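Local coordinates for putative polyphosphate kinase 2 family protein (Arthrobacter aurescens, PDB 3RHF) that probably acts as a polyphosphate kinase of the PPK2 family, transferring phosphate between polyphosphate and nucleotides on a P-loop-type alpha/beta/alpha sandwich, at residues V31-V42 with V244-I255. Numbering follows the deposited sequence.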
ATOM      1  N   VAL A  31      17.759  27.730   0.819  1.00 48.03           N
ATOM      2  CA  VAL A  31      16.982  26.819  -0.020  1.00 45.88           C
ATOM      3  C   VAL A  31      15.862  27.555  -0.759  1.00 44.93           C
ATOM      4  O   VAL A  31      15.081  28.269  -0.150  1.00 44.35           O
ATOM      5  CB  VAL A  31      16.358  25.626   0.795  1.00 44.62           C
ATOM      6  CG1 VAL A  31      15.634  24.663  -0.145  1.00 42.52           C
ATOM      7  CG2 VAL A  31      17.430  24.914   1.597  1.00 43.33           C
ATOM      8  N   ASP A  32      15.816  27.353  -2.074  1.00 43.87           N
ATOM      9  CA  ASP A  32      14.766  27.864  -2.918  1.00 43.62           C
ATOM     10  C   ASP A  32      13.715  26.768  -3.228  1.00 42.03           C
ATOM     11  O   ASP A  32      13.971  25.788  -3.964  1.00 41.01           O
ATOM     12  CB  ASP A  32      15.377  28.394  -4.208  1.00 44.88           C
ATOM     13  CG  ASP A  32      14.337  29.015  -5.147  1.00 46.81           C
ATOM     14  OD1 ASP A  32      13.144  29.120  -4.773  1.00 50.19           O
ATOM     15  OD2 ASP A  32      14.724  29.385  -6.272  1.00 50.61           O
ATOM     16  N   PRO A  33      12.507  26.939  -2.699  1.00 41.00           N
ATOM     17  CA  PRO A  33      11.483  25.928  -2.834  1.00 39.49           C
ATOM     18  C   PRO A  33      11.063  25.680  -4.270  1.00 38.85           C
ATOM     19  O   PRO A  33      10.294  24.755  -4.505  1.00 38.11           O
ATOM     20  CB  PRO A  33      10.299  26.537  -2.072  1.00 39.98           C
ATOM     21  CG  PRO A  33      10.896  27.532  -1.179  1.00 40.74           C
ATOM     22  CD  PRO A  33      12.027  28.099  -1.940  1.00 42.08           C
ATOM     23  N   GLU A  34      11.496  26.543  -5.193  1.00 38.50           N
ATOM     24  CA  GLU A  34      11.102  26.476  -6.593  1.00 37.69           C
ATOM     25  C   GLU A  34      12.156  25.751  -7.415  1.00 36.46           C
ATOM     26  O   GLU A  34      11.858  25.282  -8.494  1.00 36.74           O
ATOM     27  CB  GLU A  34      10.918  27.901  -7.175  1.00 39.83           C
ATOM     28  CG  GLU A  34       9.564  28.593  -6.914  1.00 40.51           C
ATOM     29  CD  GLU A  34       8.367  27.838  -7.543  1.00 43.02           C
ATOM     30  OE1 GLU A  34       8.522  27.069  -8.541  1.00 47.69           O
ATOM     31  OE2 GLU A  34       7.247  27.996  -7.032  1.00 43.35           O
ATOM     32  N   SER A  35      13.380  25.643  -6.908  1.00 35.00           N
ATOM     33  CA  SER A  35      14.463  24.956  -7.618  1.00 33.91           C
ATOM     34  C   SER A  35      14.214  23.443  -7.775  1.00 31.94           C
ATOM     35  O   SER A  35      13.328  22.890  -7.095  1.00 31.13           O
ATOM     36  CB  SER A  35      15.804  25.171  -6.897  1.00 34.29           C
ATOM     37  OG  SER A  35      15.700  24.919  -5.509  1.00 32.94           O
ATOM     38  N   THR A  36      14.993  22.827  -8.687  1.00 30.50           N
ATOM     39  CA  THR A  36      15.007  21.372  -8.980  1.00 28.98           C
ATOM     40  C   THR A  36      16.452  20.855  -8.889  1.00 28.94           C
ATOM     41  O   THR A  36      17.027  20.362  -9.864  1.00 28.98           O
ATOM     42  CB  THR A  36      14.469  21.066 -10.411  1.00 29.41           C
ATOM     43  OG1 THR A  36      15.353  21.643 -11.378  1.00 28.25           O
ATOM     44  CG2 THR A  36      13.003  21.590 -10.642  1.00 25.56           C
ATOM     45  N   PRO A  37      17.065  20.985  -7.711  1.00 28.62           N
ATOM     46  CA  PRO A  37      18.486  20.740  -7.592  1.00 28.65           C
ATOM     47  C   PRO A  37      18.934  19.381  -8.062  1.00 28.72           C
ATOM     48  O   PRO A  37      18.331  18.364  -7.732  1.00 27.75           O
ATOM     49  CB  PRO A  37      18.737  20.836  -6.097  1.00 28.27           C
ATOM     50  CG  PRO A  37      17.634  21.636  -5.560  1.00 28.12           C
ATOM     51  CD  PRO A  37      16.459  21.322  -6.407  1.00 28.69           C
ATOM     52  N   GLY A  38      20.014  19.390  -8.818  1.00 30.05           N
ATOM     53  CA  GLY A  38      20.588  18.201  -9.404  1.00 30.07           C
ATOM     54  C   GLY A  38      19.894  17.744 -10.670  1.00 29.96           C
ATOM     55  O   GLY A  38      20.385  16.807 -11.300  1.00 31.27           O
ATOM     56  N   TYR A  39      18.768  18.367 -11.045  1.00 28.69           N
ATOM     57  CA  TYR A  39      17.972  17.852 -12.151  1.00 28.18           C
ATOM     58  C   TYR A  39      17.934  18.886 -13.235  1.00 29.56           C
ATOM     59  O   TYR A  39      17.507  20.017 -12.993  1.00 28.79           O
ATOM     60  CB  TYR A  39      16.526  17.541 -11.742  1.00 26.97           C
ATOM     61  CG  TYR A  39      15.806  16.628 -12.749  1.00 24.58           C
ATOM     62  CD1 TYR A  39      16.226  15.332 -12.951  1.00 25.28           C
ATOM     63  CD2 TYR A  39      14.739  17.063 -13.495  1.00 20.85           C
ATOM     64  CE1 TYR A  39      15.608  14.509 -13.855  1.00 23.52           C
ATOM     65  CE2 TYR A  39      14.110  16.241 -14.393  1.00 20.73           C
ATOM     66  CZ  TYR A  39      14.560  14.975 -14.588  1.00 20.64           C
ATOM     67  OH  TYR A  39      13.920  14.109 -15.440  1.00 21.10           O
ATOM     68  N   THR A  40      18.342  18.486 -14.433  1.00 30.40           N
ATOM     69  CA  THR A  40      18.474  19.414 -15.521  1.00 31.64           C
ATOM     70  C   THR A  40      17.310  19.331 -16.457  1.00 31.41           C
ATOM     71  O   THR A  40      17.314  20.027 -17.425  1.00 33.38           O
ATOM     72  CB  THR A  40      19.738  19.146 -16.358  1.00 32.75           C
ATOM     73  OG1 THR A  40      19.577  17.896 -17.020  1.00 32.09           O
ATOM     74  CG2 THR A  40      21.025  19.144 -15.487  1.00 31.14           C
ATOM     75  N   GLY A  41      16.351  18.447 -16.232  1.00 30.06           N
ATOM     76  CA  GLY A  41      15.202  18.344 -17.141  1.00 28.83           C
ATOM     77  C   GLY A  41      14.042  19.148 -16.594  1.00 28.44           C
ATOM     78  O   GLY A  41      14.144  19.743 -15.526  1.00 28.59           O
ATOM     79  N   VAL A  42      12.913  19.128 -17.283  1.00 28.44           N
ATOM     80  CA  VAL A  42      11.711  19.819 -16.805  1.00 28.71           C
ATOM     81  C   VAL A  42      10.589  18.794 -16.522  1.00 28.52           C
ATOM     82  O   VAL A  42      10.806  17.606 -16.600  1.00 27.27           O
ATOM     83  CB  VAL A  42      11.300  20.935 -17.799  1.00 29.88           C
ATOM     84  CG1 VAL A  42      12.476  21.889 -17.978  1.00 31.75           C
ATOM     85  CG2 VAL A  42      10.932  20.391 -19.180  1.00 28.98           C
ATOM     86  N   VAL A 244      16.630  18.150   2.534  1.00 26.51           N
ATOM     87  CA  VAL A 244      15.575  19.124   2.352  1.00 26.65           C
ATOM     88  C   VAL A 244      15.396  19.274   0.842  1.00 26.80           C
ATOM     89  O   VAL A 244      16.329  19.655   0.138  1.00 26.00           O
ATOM     90  CB  VAL A 244      15.954  20.479   2.972  1.00 27.91           C
ATOM     91  CG1 VAL A 244      14.981  21.566   2.462  1.00 30.36           C
ATOM     92  CG2 VAL A 244      15.998  20.402   4.527  1.00 26.15           C
ATOM     93  N   VAL A 245      14.190  18.925   0.389  1.00 26.47           N
ATOM     94  CA  VAL A 245      13.837  18.736  -0.985  1.00 25.92           C
ATOM     95  C   VAL A 245      12.853  19.844  -1.363  1.00 26.91           C
ATOM     96  O   VAL A 245      11.704  19.870  -0.878  1.00 26.94           O
ATOM     97  CB  VAL A 245      13.103  17.393  -1.182  1.00 25.57           C
ATOM     98  CG1 VAL A 245      12.674  17.272  -2.576  1.00 24.25           C
ATOM     99  CG2 VAL A 245      13.973  16.170  -0.778  1.00 23.33           C
ATOM    100  N   PRO A 246      13.281  20.778  -2.227  1.00 27.01           N
ATOM    101  CA  PRO A 246      12.395  21.817  -2.717  1.00 27.12           C
ATOM    102  C   PRO A 246      11.141  21.176  -3.305  1.00 26.57           C
ATOM    103  O   PRO A 246      11.257  20.274  -4.127  1.00 26.64           O
ATOM    104  CB  PRO A 246      13.222  22.453  -3.794  1.00 27.58           C
ATOM    105  CG  PRO A 246      14.555  22.381  -3.307  1.00 27.92           C
ATOM    106  CD  PRO A 246      14.670  21.078  -2.569  1.00 27.73           C
ATOM    107  N   ALA A 247       9.966  21.587  -2.834  1.00 25.94           N
ATOM    108  CA  ALA A 247       8.733  20.857  -3.133  1.00 25.30           C
ATOM    109  C   ALA A 247       7.623  21.717  -3.733  1.00 25.47           C
ATOM    110  O   ALA A 247       6.517  21.223  -3.933  1.00 24.08           O
ATOM    111  CB  ALA A 247       8.224  20.174  -1.896  1.00 23.90           C
ATOM    112  N   ASN A 248       7.893  22.988  -4.006  1.00 26.36           N
ATOM    113  CA  ASN A 248       6.888  23.818  -4.692  1.00 28.08           C
ATOM    114  C   ASN A 248       6.457  23.161  -5.997  1.00 27.39           C
ATOM    115  O   ASN A 248       5.320  23.278  -6.370  1.00 27.10           O
ATOM    116  CB  ASN A 248       7.382  25.271  -4.996  1.00 29.32           C
ATOM    117  CG  ASN A 248       7.125  26.235  -3.859  1.00 30.17           C
ATOM    118  OD1 ASN A 248       6.860  25.819  -2.744  1.00 31.38           O
ATOM    119  ND2 ASN A 248       7.184  27.527  -4.143  1.00 31.72           N
ATOM    120  N   LYS A 249       7.384  22.475  -6.664  1.00 27.46           N
ATOM    121  CA  LYS A 249       7.034  21.646  -7.795  1.00 27.69           C
ATOM    122  C   LYS A 249       6.794  20.213  -7.364  1.00 27.31           C
ATOM    123  O   LYS A 249       7.730  19.528  -7.002  1.00 27.16           O
ATOM    124  CB  LYS A 249       8.148  21.676  -8.830  1.00 28.24           C
ATOM    125  CG  LYS A 249       8.264  22.999  -9.533  1.00 30.06           C
ATOM    126  CD  LYS A 249       9.578  23.068 -10.308  1.00 32.41           C
ATOM    127  CE  LYS A 249       9.633  24.276 -11.242  1.00 35.62           C
ATOM    128  NZ  LYS A 249      10.280  25.390 -10.558  1.00 38.76           N
ATOM    129  N   LYS A 250       5.552  19.733  -7.425  1.00 27.66           N
ATOM    130  CA  LYS A 250       5.277  18.383  -6.958  1.00 27.35           C
ATOM    131  C   LYS A 250       6.071  17.341  -7.739  1.00 26.65           C
ATOM    132  O   LYS A 250       6.632  16.421  -7.162  1.00 26.11           O
ATOM    133  CB  LYS A 250       3.779  18.075  -7.015  1.00 28.31           C
ATOM    134  CG  LYS A 250       2.879  18.839  -5.961  1.00 32.80           C
ATOM    135  CD  LYS A 250       1.402  18.330  -6.059  1.00 36.80           C
ATOM    136  CE  LYS A 250       0.295  19.179  -5.346  1.00 38.75           C
ATOM    137  NZ  LYS A 250      -0.593  19.927  -6.327  1.00 41.31           N
ATOM    138  N   TRP A 251       6.150  17.510  -9.056  1.00 26.74           N
ATOM    139  CA  TRP A 251       6.833  16.559  -9.913  1.00 25.83           C
ATOM    140  C   TRP A 251       8.259  16.419  -9.503  1.00 24.60           C
ATOM    141  O   TRP A 251       8.803  15.327  -9.581  1.00 25.06           O
ATOM    142  CB  TRP A 251       6.743  16.930 -11.409  1.00 26.63           C
ATOM    143  CG  TRP A 251       7.474  18.194 -11.790  1.00 26.81           C
ATOM    144  CD1 TRP A 251       6.957  19.467 -11.838  1.00 25.87           C
ATOM    145  CD2 TRP A 251       8.848  18.305 -12.184  1.00 24.55           C
ATOM    146  NE1 TRP A 251       7.943  20.354 -12.218  1.00 27.82           N
ATOM    147  CE2 TRP A 251       9.109  19.664 -12.429  1.00 25.03           C
ATOM    148  CE3 TRP A 251       9.880  17.396 -12.331  1.00 24.17           C
ATOM    149  CZ2 TRP A 251      10.347  20.114 -12.818  1.00 26.74           C
ATOM    150  CZ3 TRP A 251      11.103  17.837 -12.730  1.00 24.40           C
ATOM    151  CH2 TRP A 251      11.333  19.186 -12.979  1.00 27.88           C
ATOM    152  N   TYR A 252       8.899  17.501  -9.091  1.00 23.73           N
ATOM    153  CA  TYR A 252      10.334  17.382  -8.721  1.00 22.60           C
ATOM    154  C   TYR A 252      10.533  16.634  -7.399  1.00 21.88           C
ATOM    155  O   TYR A 252      11.424  15.778  -7.276  1.00 20.49           O
ATOM    156  CB  TYR A 252      11.040  18.717  -8.628  1.00 21.87           C
ATOM    157  CG  TYR A 252      12.432  18.553  -8.030  1.00 21.49           C
ATOM    158  CD1 TYR A 252      13.424  17.939  -8.729  1.00 21.58           C
ATOM    159  CD2 TYR A 252      12.705  18.952  -6.740  1.00 21.43           C
ATOM    160  CE1 TYR A 252      14.675  17.767  -8.196  1.00 23.57           C
ATOM    161  CE2 TYR A 252      13.930  18.779  -6.187  1.00 22.34           C
ATOM    162  CZ  TYR A 252      14.929  18.185  -6.913  1.00 24.55           C
ATOM    163  OH  TYR A 252      16.183  18.016  -6.372  1.00 24.21           O
ATOM    164  N   ALA A 253       9.731  17.003  -6.411  1.00 21.91           N
ATOM    165  CA  ALA A 253       9.778  16.324  -5.114  1.00 22.88           C
ATOM    166  C   ALA A 253       9.545  14.825  -5.293  1.00 23.23           C
ATOM    167  O   ALA A 253      10.230  14.032  -4.677  1.00 25.05           O
ATOM    168  CB  ALA A 253       8.769  16.911  -4.153  1.00 22.40           C
ATOM    169  N   ARG A 254       8.613  14.425  -6.143  1.00 22.91           N
ATOM    170  CA  ARG A 254       8.404  13.023  -6.334  1.00 23.18           C
ATOM    171  C   ARG A 254       9.662  12.312  -6.819  1.00 23.90           C
ATOM    172  O   ARG A 254       9.966  11.228  -6.303  1.00 25.86           O
ATOM    173  CB  ARG A 254       7.306  12.759  -7.331  1.00 23.78           C
ATOM    174  CG  ARG A 254       5.943  13.109  -6.844  1.00 24.69           C
ATOM    175  CD  ARG A 254       4.929  12.988  -7.949  1.00 25.95           C
ATOM    176  NE  ARG A 254       3.694  13.670  -7.550  1.00 30.46           N
ATOM    177  CZ  ARG A 254       3.002  14.559  -8.284  1.00 32.33           C
ATOM    178  NH1 ARG A 254       3.351  14.908  -9.520  1.00 30.22           N
ATOM    179  NH2 ARG A 254       1.895  15.068  -7.779  1.00 32.50           N
ATOM    180  N   ILE A 255      10.353  12.849  -7.828  1.00 22.97           N
ATOM    181  CA  ILE A 255      11.531  12.183  -8.338  1.00 22.59           C
ATOM    182  C   ILE A 255      12.740  12.335  -7.430  1.00 22.66           C
ATOM    183  O   ILE A 255      13.677  11.560  -7.510  1.00 21.27           O
ATOM    184  CB  ILE A 255      11.912  12.619  -9.744  1.00 23.36           C
ATOM    185  CG1 ILE A 255      12.121  14.153  -9.824  1.00 24.37           C
ATOM    186  CG2 ILE A 255      10.891  12.120 -10.722  1.00 20.78           C
ATOM    187  CD1 ILE A 255      12.681  14.626 -11.181  1.00 21.37           C
TER
HETATM  188  O   HOH W   1      10.473  22.657  -6.473  1.00 29.30           O
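Pro33 O is gripped twice: Asn248 N donates to it at 3.0 Å, and a water donates to it as well. The same water also donates to Ser35 O and accepts from Lys249 N, tying the type I turn Asp32-Ser35 to the bend between strand 242-246 and helix 250-266. Glu34, whose chain is bent at chi2 (-62°), folds back so that both carboxylate oxygens are used. Asn248 ND2 reaches OE2 of Glu34 at 2.9 Å from above the carboxylate plane, the two flat groups being 72° apart; Asn248 OD1 turns instead to Ser189 N. Lys249 NZ lies 2.6 Å from Glu34 O, in the carbonyl plane, and forms a salt bridge to OE1 of Glu34.

Farther along, Thr36 CA sits over the centre of the Tyr252 ring, 3.6 Å from its centroid, a CH-pi contact. Tyr252 CG stands anti to the backbone N (chi1 171°), sending the ring beneath the loop, where OH donates to a lone pair of Pro37 O at 2.6 Å. A phenylalanine in its place would probably keep the bed for Thr36 but leave Pro37 O without this donor, the turn Thr36-Tyr39 no longer tied to helix 250-266 there. Pro37 CD packs against Pro246 CG at 3.8 Å, while Thr36 CG2 touches Lys249 CD and Trp251 CZ2. Ile255 CD1 lies over the centre of the Tyr39 ring, 3.7 Å from its centroid; Val10 O takes the Tyr39 hydroxyl. Trp251 carries the Val42 carbonyl carbon over one face.

The loop before helix 43-69 is thus fastened across the C-terminal end of strand 242-246, outermost in this chain's sheet, and the following helix: a backbone bond, a water and the Glu34 pairs hold its first turn, aromatic faces and a phenol bond its second.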